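Local coordinates for protein glycosaminoglycan xylosylkinase (Hydra vulgaris, PDB 5XOM) that probably transfers phosphate from ATP to the xylose of the glycosaminoglycan-protein linkage region, at residues A80-A85 against A161-P166; T124-Y129 against N275-H280; S267-L272 against V292-N297. One frame throughout, in Å; residues are numbered along the deposited sequence.

How the interactions relate
Interactions 2 and 3 are neighbours, their centres 12 Å apart, and Arg278 of 275-280 joins them: its NE forms a salt bridge with Asp270 OD2 at 2.6 Å, and its NH2 lies 2.7 Å from Asn297 OD1, a probable hydrogen bond. By sequence, 275-280 and 292-297 match the catalytic and metal-binding loops of Fam20 kinases, so both contacts probably belong to the framework of the active site, although no substrate or nucleotide is bound. Interaction 1 lies at the five-stranded sheet, its centre 31 Å from each of the others. Along the chain, it closes before interaction 3 opens, while interaction 2 crosses both.

Interaction 1 of 3, residues A80-A85 against A161-P166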
loop_
_atom_site.group_PDB
_atom_site.type_symbol
_atom_site.label_atom_id
_atom_site.label_comp_id
_atom_site.label_asym_id
_atom_site.label_seq_id
_atom_site.Cartn_x
_atom_site.Cartn_y
_atom_site.Cartn_z
ATOM N N ALA A 80 -3.328 -7.740 -20.537
ATOM C CA ALA A 80 -4.379 -8.753 -20.542
ATOM C C ALA A 80 -4.935 -8.988 -21.943
ATOM O O ALA A 80 -5.110 -8.053 -22.730
ATOM C CB ALA A 80 -5.514 -8.350 -19.601
ATOM N N LYS A 81 -5.207 -10.255 -22.245
ATOM C CA LYS A 81 -5.831 -10.629 -23.507
ATOM C C LYS A 81 -7.267 -10.122 -23.578
ATOM O O LYS A 81 -8.023 -10.203 -22.606
ATOM C CB LYS A 81 -5.803 -12.151 -23.671
ATOM C CG LYS A 81 -6.508 -12.674 -24.916
ATOM C CD LYS A 81 -6.404 -14.193 -25.021
ATOM C CE LYS A 81 -7.071 -14.708 -26.290
ATOM N NZ LYS A 81 -8.547 -14.492 -26.278
ATOM N N ILE A 82 -7.645 -9.606 -24.743
ATOM C CA ILE A 82 -9.009 -9.152 -24.991
ATOM C C ILE A 82 -9.843 -10.344 -25.446
ATOM O O ILE A 82 -9.545 -10.967 -26.471
ATOM C CB ILE A 82 -9.031 -8.030 -26.039
ATOM C CG1 ILE A 82 -8.265 -6.809 -25.521
ATOM C CG2 ILE A 82 -10.469 -7.666 -26.416
ATOM C CD1 ILE A 82 -8.021 -5.751 -26.584
ATOM N N THR A 83 -10.907 -10.650 -24.703
ATOM C CA THR A 83 -11.743 -11.793 -25.041
ATOM C C THR A 83 -13.046 -11.410 -25.723
ATOM O O THR A 83 -13.637 -12.256 -26.398
ATOM C CB THR A 83 -12.057 -12.624 -23.787
ATOM O OG1 THR A 83 -12.844 -11.850 -22.878
ATOM C CG2 THR A 83 -10.775 -13.059 -23.097
ATOM N N GLN A 84 -13.497 -10.164 -25.583
ATOM C CA GLN A 84 -14.692 -9.679 -26.263
ATOM C C GLN A 84 -14.508 -8.199 -26.559
ATOM O O GLN A 84 -13.767 -7.505 -25.860
ATOM C CB GLN A 84 -15.971 -9.859 -25.427
ATOM C CG GLN A 84 -16.167 -11.224 -24.789
ATOM C CD GLN A 84 -16.499 -12.300 -25.802
ATOM O OE1 GLN A 84 -16.843 -12.006 -26.950
ATOM N NE2 GLN A 84 -16.382 -13.556 -25.387
ATOM N N ALA A 85 -15.202 -7.719 -27.591
ATOM C CA ALA A 85 -15.182 -6.303 -27.932
ATOM C C ALA A 85 -16.525 -5.908 -28.529
ATOM O O ALA A 85 -17.073 -6.632 -29.361
ATOM C CB ALA A 85 -14.052 -5.977 -28.921
ATOM N N ALA A 161 -6.470 -6.006 -35.981
ATOM C CA ALA A 161 -6.674 -7.217 -36.770
ATOM C C ALA A 161 -6.542 -8.472 -35.916
ATOM O O ALA A 161 -7.359 -9.390 -36.029
ATOM C CB ALA A 161 -5.688 -7.255 -37.939
ATOM N N ALA A 162 -5.535 -8.529 -35.043
ATOM C CA ALA A 162 -5.288 -9.733 -34.259
ATOM C C ALA A 162 -6.083 -9.795 -32.959
ATOM O O ALA A 162 -6.458 -10.891 -32.529
ATOM C CB ALA A 162 -3.794 -9.854 -33.933
ATOM N N GLU A 163 -6.370 -8.657 -32.325
ATOM C CA GLU A 163 -6.956 -8.658 -30.989
ATOM C C GLU A 163 -8.434 -8.307 -30.941
ATOM O O GLU A 163 -9.135 -8.807 -30.061
ATOM C CB GLU A 163 -6.216 -7.673 -30.078
ATOM C CG GLU A 163 -4.731 -7.912 -29.927
ATOM C CD GLU A 163 -4.102 -6.927 -28.954
ATOM O OE1 GLU A 163 -4.221 -7.139 -27.728
ATOM O OE2 GLU A 163 -3.502 -5.930 -29.410
ATOM N N VAL A 164 -8.928 -7.457 -31.833
ATOM C CA VAL A 164 -10.300 -6.968 -31.752
ATOM C C VAL A 164 -11.220 -7.686 -32.733
ATOM O O VAL A 164 -12.259 -8.216 -32.339
ATOM C CB VAL A 164 -10.336 -5.438 -31.960
ATOM C CG1 VAL A 164 -11.771 -4.952 -32.063
ATOM C CG2 VAL A 164 -9.625 -4.745 -30.813
ATOM N N LEU A 165 -10.856 -7.709 -34.015
ATOM C CA LEU A 165 -11.741 -8.302 -35.016
ATOM C C LEU A 165 -12.156 -9.742 -34.724
ATOM O O LEU A 165 -13.348 -10.048 -34.894
ATOM C CB LEU A 165 -11.100 -8.208 -36.409
ATOM C CG LEU A 165 -11.110 -6.841 -37.085
ATOM C CD1 LEU A 165 -10.535 -6.944 -38.494
ATOM C CD2 LEU A 165 -12.523 -6.276 -37.120
ATOM N N PRO A 166 -11.282 -10.656 -34.288
ATOM C CA PRO A 166 -11.744 -12.037 -34.068
ATOM C C PRO A 166 -12.662 -12.216 -32.866
ATOM O O PRO A 166 -13.172 -13.326 -32.672
ATOM C CB PRO A 166 -10.440 -12.836 -33.888
ATOM C CG PRO A 166 -9.363 -11.847 -33.706
ATOM C CD PRO A 166 -9.811 -10.537 -34.226
HETATM O O HOH W 1 -5.483 -9.344 -26.739
HETATM O O HOH W 2 -8.308 -10.899 -28.854
#
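Ile82 lays its CG2 branch against the main-chain carbonyl of Glu163, with CG2 4.0 Å from Glu163 O. With chi1 at -63° this methyl lies opposite the backbone N of Ile82, while CG1 runs on to bring CD1 within 4.2 Å of Glu163 OE1. Three residues further along, Ala85 CB meets Val164 CG1 at 4.0 Å, an apolar methyl-to-methyl touch. Ile82 and Ala85 both point toward the 161-166 segment, and Phe98 of the adjoining strand touches Ile82, Ala85 and Val164. The contact therefore ties one outermost strand of the antiparallel five-stranded sheet, consistent with the N-lobe of a protein-kinase-like fold, to helix 160-164, which follows directly on the other outermost strand, 153-159; Ile158 of that strand touches Ile82, Glu163 and Val164.

No direct hydrogen bond crosses between the segments; two waters do the work. One accepts from Ile82 N at 3.0 Å and donates to Glu163 OE1 at 2.7 Å. The second donates to both carbonyls, 2.7 Å to Ile82 O and 2.6 Å to Glu163 O. Main-chain N and O of a single strand residue are thus both answered by Glu163. The carboxylate is anchored further by a salt bridge from OE1 to Arg156 and a hydrogen bond from Asn159 N to OE2, and Arg156 also reaches Ala80 O. With arginine, water and amide all directed at it, Glu163 is likely to be ionised; its charge bears on the first bridge alone, while the second water holds two neutral acceptors together by donating to both.

Interaction 2 of 3, residues T124-Y129 against N275-H280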
loop_
_atom_site.group_PDB
_atom_site.type_symbol
_atom_site.label_atom_id
_atom_site.label_comp_id
_atom_site.label_asym_id
_atom_site.label_seq_id
_atom_site.Cartn_x
_atom_site.Cartn_y
_atom_site.Cartn_z
ATOM N N THR A 124 -15.874 26.365 -28.684
ATOM C CA THR A 124 -16.464 26.264 -27.354
ATOM C C THR A 124 -15.501 25.571 -26.390
ATOM O O THR A 124 -14.685 24.742 -26.818
ATOM C CB THR A 124 -17.790 25.506 -27.383
ATOM O OG1 THR A 124 -17.553 24.137 -27.732
ATOM C CG2 THR A 124 -18.717 26.122 -28.435
ATOM N N PRO A 125 -15.531 25.916 -25.095
ATOM C CA PRO A 125 -14.676 25.229 -24.105
ATOM C C PRO A 125 -14.788 23.703 -24.080
ATOM O O PRO A 125 -13.922 23.030 -23.516
ATOM C CB PRO A 125 -15.162 25.824 -22.777
ATOM C CG PRO A 125 -15.740 27.157 -23.131
ATOM C CD PRO A 125 -16.365 26.965 -24.484
ATOM N N TYR A 126 -15.839 23.152 -24.687
ATOM C CA TYR A 126 -16.144 21.723 -24.653
ATOM C C TYR A 126 -16.005 21.058 -26.020
ATOM O O TYR A 126 -16.490 19.937 -26.212
ATOM C CB TYR A 126 -17.523 21.487 -24.025
ATOM C CG TYR A 126 -18.654 22.288 -24.625
ATOM C CD1 TYR A 126 -19.288 21.900 -25.802
ATOM C CD2 TYR A 126 -19.087 23.450 -23.996
ATOM C CE1 TYR A 126 -20.326 22.657 -26.332
ATOM C CE2 TYR A 126 -20.112 24.206 -24.511
ATOM C CZ TYR A 126 -20.731 23.811 -25.678
ATOM O OH TYR A 126 -21.761 24.576 -26.186
ATOM N N GLU A 127 -15.401 21.757 -26.980
ATOM C CA GLU A 127 -15.350 21.316 -28.365
ATOM C C GLU A 127 -14.577 19.998 -28.495
ATOM O O GLU A 127 -13.664 19.708 -27.711
ATOM C CB GLU A 127 -14.668 22.400 -29.208
ATOM C CG GLU A 127 -14.779 22.235 -30.706
ATOM C CD GLU A 127 -16.144 22.636 -31.213
ATOM O OE1 GLU A 127 -16.875 23.320 -30.464
ATOM O OE2 GLU A 127 -16.484 22.273 -32.358
ATOM N N GLY A 128 -14.945 19.204 -29.504
ATOM C CA GLY A 128 -14.100 18.149 -30.043
ATOM C C GLY A 128 -14.411 16.761 -29.499
ATOM O O GLY A 128 -15.320 16.543 -28.693
ATOM N N TYR A 129 -13.614 15.805 -29.976
ATOM C CA TYR A 129 -13.676 14.419 -29.539
ATOM C C TYR A 129 -12.994 14.242 -28.191
ATOM O O TYR A 129 -12.170 15.057 -27.769
ATOM C CB TYR A 129 -12.977 13.490 -30.529
ATOM C CG TYR A 129 -13.386 13.676 -31.968
ATOM C CD1 TYR A 129 -14.713 13.663 -32.337
ATOM C CD2 TYR A 129 -12.443 13.877 -32.950
ATOM C CE1 TYR A 129 -15.086 13.833 -33.651
ATOM C CE2 TYR A 129 -12.814 14.054 -34.268
ATOM C CZ TYR A 129 -14.136 14.031 -34.612
ATOM O OH TYR A 129 -14.511 14.203 -35.923
ATOM N N ASN A 275 -11.258 20.745 -18.388
ATOM C CA ASN A 275 -12.499 20.024 -18.663
ATOM C C ASN A 275 -13.669 20.939 -18.326
ATOM O O ASN A 275 -14.040 21.096 -17.159
ATOM C CB ASN A 275 -12.564 18.725 -17.862
ATOM C CG ASN A 275 -13.908 18.011 -18.003
ATOM O OD1 ASN A 275 -14.330 17.269 -17.114
ATOM N ND2 ASN A 275 -14.571 18.207 -19.128
ATOM N N ALA A 276 -14.270 21.532 -19.356
ATOM C CA ALA A 276 -15.421 22.403 -19.193
ATOM C C ALA A 276 -16.730 21.683 -19.468
ATOM O O ALA A 276 -17.753 22.340 -19.673
ATOM C CB ALA A 276 -15.292 23.622 -20.099
ATOM N N ASP A 277 -16.729 20.349 -19.460
ATOM C CA ASP A 277 -17.831 19.580 -20.020
ATOM C C ASP A 277 -18.452 18.614 -19.011
ATOM O O ASP A 277 -19.151 17.678 -19.409
ATOM C CB ASP A 277 -17.322 18.811 -21.245
ATOM C CG ASP A 277 -18.439 18.332 -22.158
ATOM O OD1 ASP A 277 -19.298 19.156 -22.544
ATOM O OD2 ASP A 277 -18.451 17.130 -22.498
ATOM N N ARG A 278 -18.277 18.852 -17.711
ATOM C CA ARG A 278 -18.940 18.016 -16.710
ATOM C C ARG A 278 -20.320 18.599 -16.385
ATOM O O ARG A 278 -20.583 19.117 -15.300
ATOM C CB ARG A 278 -18.068 17.869 -15.467
ATOM C CG ARG A 278 -18.415 16.631 -14.638
ATOM C CD ARG A 278 -17.479 16.435 -13.452
ATOM N NE ARG A 278 -16.074 16.359 -13.850
ATOM C CZ ARG A 278 -15.457 15.241 -14.221
ATOM N NH1 ARG A 278 -16.121 14.095 -14.253
ATOM N NH2 ARG A 278 -14.174 15.269 -14.560
ATOM N N HIS A 279 -21.220 18.493 -17.367
ATOM C CA HIS A 279 -22.569 19.026 -17.200
ATOM C C HIS A 279 -23.425 18.141 -16.301
ATOM O O HIS A 279 -24.329 18.644 -15.622
ATOM C CB HIS A 279 -23.236 19.216 -18.567
ATOM C CG HIS A 279 -23.135 18.022 -19.467
ATOM N ND1 HIS A 279 -23.878 16.877 -19.274
ATOM C CD2 HIS A 279 -22.381 17.799 -20.570
ATOM C CE1 HIS A 279 -23.581 15.998 -20.216
ATOM N NE2 HIS A 279 -22.676 16.533 -21.016
ATOM N N HIS A 280 -23.157 16.839 -16.279
ATOM C CA HIS A 280 -23.707 15.923 -15.289
ATOM C C HIS A 280 -22.552 15.288 -14.530
ATOM O O HIS A 280 -21.550 14.898 -15.133
ATOM C CB HIS A 280 -24.557 14.820 -15.936
ATOM C CG HIS A 280 -25.881 15.292 -16.446
ATOM N ND1 HIS A 280 -26.007 16.123 -17.538
ATOM C CD2 HIS A 280 -27.140 15.044 -16.014
ATOM C CE1 HIS A 280 -27.286 16.369 -17.756
ATOM N NE2 HIS A 280 -27.995 15.726 -16.844
HETATM O O HOH W 3 -14.070 20.480 -22.114
#
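Pro125 and Tyr126, the two central residues of a type I beta turn running from Thr124 to Glu127, press against Ala276 and Asp277 in the loop whose sequence resembles the catalytic loop of Fam20 kinases. The turn is closed by the backbone bond from Glu127 N to Thr124 O. At its first corner Pro125 CB meets Ala276 CB at 3.5 Å, tighter than usual for two carbons. Beside this apolar touch a water links the main chains, donating to Pro125 O at 2.9 Å and accepting from Ala276 N at 3.0 Å.

Tyr126 makes the other half of the contact with the base of its side chain. Its CB faces Asp277, and OD1 of that residue approaches CB to 3.3 Å and CG to 3.8 Å. The ring then leads away, because a chi1 of 52° sets CG between the backbone N and the carbonyl carbon, and it lies over its own turn, where Thr124 OG1 sits above one face, toward the rim. Thr124 OG1 donates to Glu127 OE1 at 2.9 Å, on the anti lone pair, so the turn is braced by its side chains as well as by its backbone.

Asp277 extends its carboxylate opposite its backbone N, chi1 -162°, which brings OD1 against Tyr126 CB. The two side chains run crosswise, yet ring and carboxylate planes differ by only 25°. The carboxylate is engaged at both oxygens: OD1 is hydrogen-bonded to Tyr231 OH, and OD2 forms a salt bridge with Lys299, whose NZ also holds Tyr126 O. One lysine thus grips both loops. OD1 in addition lies in the plane of the His279 ring, at its edge, and His279 ND1 pairs with His280 ND1 at 2.8 Å.

Interaction 3 of 3, residues S267-L272 against V292-N297; sequences SIFDFL and VIHLDN
Phe269, on helix 259-273, forms an offset stack with His294, the central residue of an inverse gamma turn in the loop after strand 289-292; the ring centroids lie 4.2 Å apart and the planes 3° from parallel. CG stands anti to the backbone N (chi1 171°), which carries the phenyl off the helix toward the loop. CB starts 4.0 Å from His294 CE1, and CG follows at 3.8 Å from the same atom. CD2 comes over the centre of the imidazole, 3.6 Å from ND1. CE2 still lies over the imidazole, 3.7 Å from His294 ND1, and Asn297 OD1 comes to CE2 at the ring edge at 4.0 Å. CZ ends 4.1 Å from His294 ND1. Ala138 and Leu141 of helix 132-144 also touch the ring. The imidazole is fixed in rotation, since ND1 is hydrogen-bonded to Asp142 and NE2 to Thr266. Were Phe269 replaced by an alanine, the imidazole is likely to lose its stacking partner and a gap to open between helix and loop in this buried spot. Asn297 folds back on the turn: while its OD1 is bonded to Arg278, ND2 donates to His294 O at 2.9 Å, approaching 63° out of the carbonyl plane.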
loop_
_atom_site.group_PDB
_atom_site.type_symbol
_atom_site.label_atom_id
_atom_site.label_comp_id
_atom_site.label_asym_id
_atom_site.label_seq_id
_atom_site.Cartn_x
_atom_site.Cartn_y
_atom_site.Cartn_z
ATOM N N SER A 267 -14.238 20.884 -9.312
ATOM C CA SER A 267 -14.102 22.058 -10.169
ATOM C C SER A 267 -12.651 22.513 -10.252
ATOM O O SER A 267 -12.208 22.986 -11.304
ATOM C CB SER A 267 -14.990 23.195 -9.666
ATOM O OG SER A 267 -14.422 23.827 -8.532
ATOM N N ILE A 268 -11.892 22.349 -9.167
ATOM C CA ILE A 268 -10.462 22.636 -9.200
ATOM C C ILE A 268 -9.748 21.643 -10.107
ATOM O O ILE A 268 -8.910 22.020 -10.937
ATOM C CB ILE A 268 -9.885 22.613 -7.773
ATOM C CG1 ILE A 268 -10.374 23.827 -6.979
ATOM C CG2 ILE A 268 -8.358 22.549 -7.798
ATOM C CD1 ILE A 268 -10.107 23.722 -5.493
ATOM N N PHE A 269 -10.076 20.356 -9.966
ATOM C CA PHE A 269 -9.467 19.333 -10.806
ATOM C C PHE A 269 -9.821 19.551 -12.273
ATOM O O PHE A 269 -8.953 19.477 -13.148
ATOM C CB PHE A 269 -9.918 17.957 -10.314
ATOM C CG PHE A 269 -9.532 16.804 -11.209
ATOM C CD1 PHE A 269 -8.256 16.260 -11.153
ATOM C CD2 PHE A 269 -10.469 16.220 -12.055
ATOM C CE1 PHE A 269 -7.902 15.184 -11.948
ATOM C CE2 PHE A 269 -10.122 15.129 -12.859
ATOM C CZ PHE A 269 -8.831 14.614 -12.800
ATOM N N ASP A 270 -11.090 19.855 -12.557
ATOM C CA ASP A 270 -11.501 20.097 -13.937
ATOM C C ASP A 270 -10.868 21.360 -14.503
ATOM O O ASP A 270 -10.569 21.421 -15.704
ATOM C CB ASP A 270 -13.026 20.177 -14.028
ATOM C CG ASP A 270 -13.681 18.803 -14.038
ATOM O OD1 ASP A 270 -13.008 17.819 -14.437
ATOM O OD2 ASP A 270 -14.863 18.700 -13.653
ATOM N N PHE A 271 -10.672 22.374 -13.662
ATOM C CA PHE A 271 -10.039 23.606 -14.117
ATOM C C PHE A 271 -8.586 23.370 -14.505
ATOM O O PHE A 271 -8.112 23.930 -15.501
ATOM C CB PHE A 271 -10.144 24.685 -13.043
ATOM C CG PHE A 271 -9.312 25.908 -13.328
ATOM C CD1 PHE A 271 -9.648 26.783 -14.351
ATOM C CD2 PHE A 271 -8.164 26.155 -12.599
ATOM C CE1 PHE A 271 -8.860 27.911 -14.610
ATOM C CE2 PHE A 271 -7.378 27.269 -12.862
ATOM C CZ PHE A 271 -7.723 28.143 -13.861
ATOM N N LEU A 272 -7.853 22.555 -13.732
ATOM C CA LEU A 272 -6.450 22.310 -14.066
ATOM C C LEU A 272 -6.302 21.568 -15.388
ATOM O O LEU A 272 -5.366 21.835 -16.148
ATOM C CB LEU A 272 -5.738 21.538 -12.953
ATOM C CG LEU A 272 -5.762 22.160 -11.561
ATOM C CD1 LEU A 272 -5.520 21.084 -10.504
ATOM C CD2 LEU A 272 -4.742 23.301 -11.483
ATOM N N VAL A 292 -18.415 12.200 -5.212
ATOM C CA VAL A 292 -18.392 12.470 -6.646
ATOM C C VAL A 292 -17.075 11.965 -7.221
ATOM O O VAL A 292 -15.995 12.268 -6.697
ATOM C CB VAL A 292 -18.570 13.973 -6.914
ATOM C CG1 VAL A 292 -18.567 14.270 -8.422
ATOM C CG2 VAL A 292 -19.830 14.491 -6.237
ATOM N N ILE A 293 -17.155 11.164 -8.288
ATOM C CA ILE A 293 -15.970 10.516 -8.836
ATOM C C ILE A 293 -15.570 11.219 -10.122
ATOM O O ILE A 293 -16.390 11.825 -10.819
ATOM C CB ILE A 293 -16.171 9.002 -9.069
ATOM C CG1 ILE A 293 -17.358 8.733 -9.996
ATOM C CG2 ILE A 293 -16.330 8.268 -7.749
ATOM C CD1 ILE A 293 -17.502 7.274 -10.370
ATOM N N HIS A 294 -14.277 11.131 -10.435
ATOM C CA HIS A 294 -13.705 11.737 -11.637
ATOM C C HIS A 294 -13.744 10.703 -12.753
ATOM O O HIS A 294 -12.744 10.086 -13.134
ATOM C CB HIS A 294 -12.301 12.236 -11.370
ATOM C CG HIS A 294 -12.260 13.334 -10.316
ATOM N ND1 HIS A 294 -11.105 13.632 -9.590
ATOM C CD2 HIS A 294 -13.229 14.189 -9.894
ATOM C CE1 HIS A 294 -11.378 14.620 -8.769
ATOM N NE2 HIS A 294 -12.650 14.968 -8.936
ATOM N N LEU A 295 -14.940 10.518 -13.298
ATOM C CA LEU A 295 -15.186 9.542 -14.351
ATOM C C LEU A 295 -15.464 10.284 -15.657
ATOM O O LEU A 295 -16.161 11.306 -15.664
ATOM C CB LEU A 295 -16.346 8.623 -13.948
ATOM C CG LEU A 295 -16.837 7.584 -14.939
ATOM C CD1 LEU A 295 -15.690 6.642 -15.224
ATOM C CD2 LEU A 295 -17.995 6.825 -14.301
ATOM N N ASP A 296 -14.869 9.790 -16.745
ATOM C CA ASP A 296 -14.886 10.432 -18.056
ATOM C C ASP A 296 -14.259 11.821 -17.992
ATOM O O ASP A 296 -14.962 12.836 -17.929
ATOM C CB ASP A 296 -16.312 10.523 -18.615
ATOM C CG ASP A 296 -16.357 11.043 -20.056
ATOM O OD1 ASP A 296 -17.439 10.956 -20.680
ATOM O OD2 ASP A 296 -15.324 11.529 -20.579
ATOM N N ASN A 297 -12.931 11.876 -18.031
ATOM C CA ASN A 297 -12.193 13.130 -17.964
ATOM C C ASN A 297 -11.548 13.487 -19.298
ATOM O O ASN A 297 -10.605 14.284 -19.330
ATOM C CB ASN A 297 -11.133 13.058 -16.863
ATOM C CG ASN A 297 -11.691 12.550 -15.548
ATOM O OD1 ASN A 297 -12.712 13.037 -15.067
ATOM N ND2 ASN A 297 -11.018 11.558 -14.956
#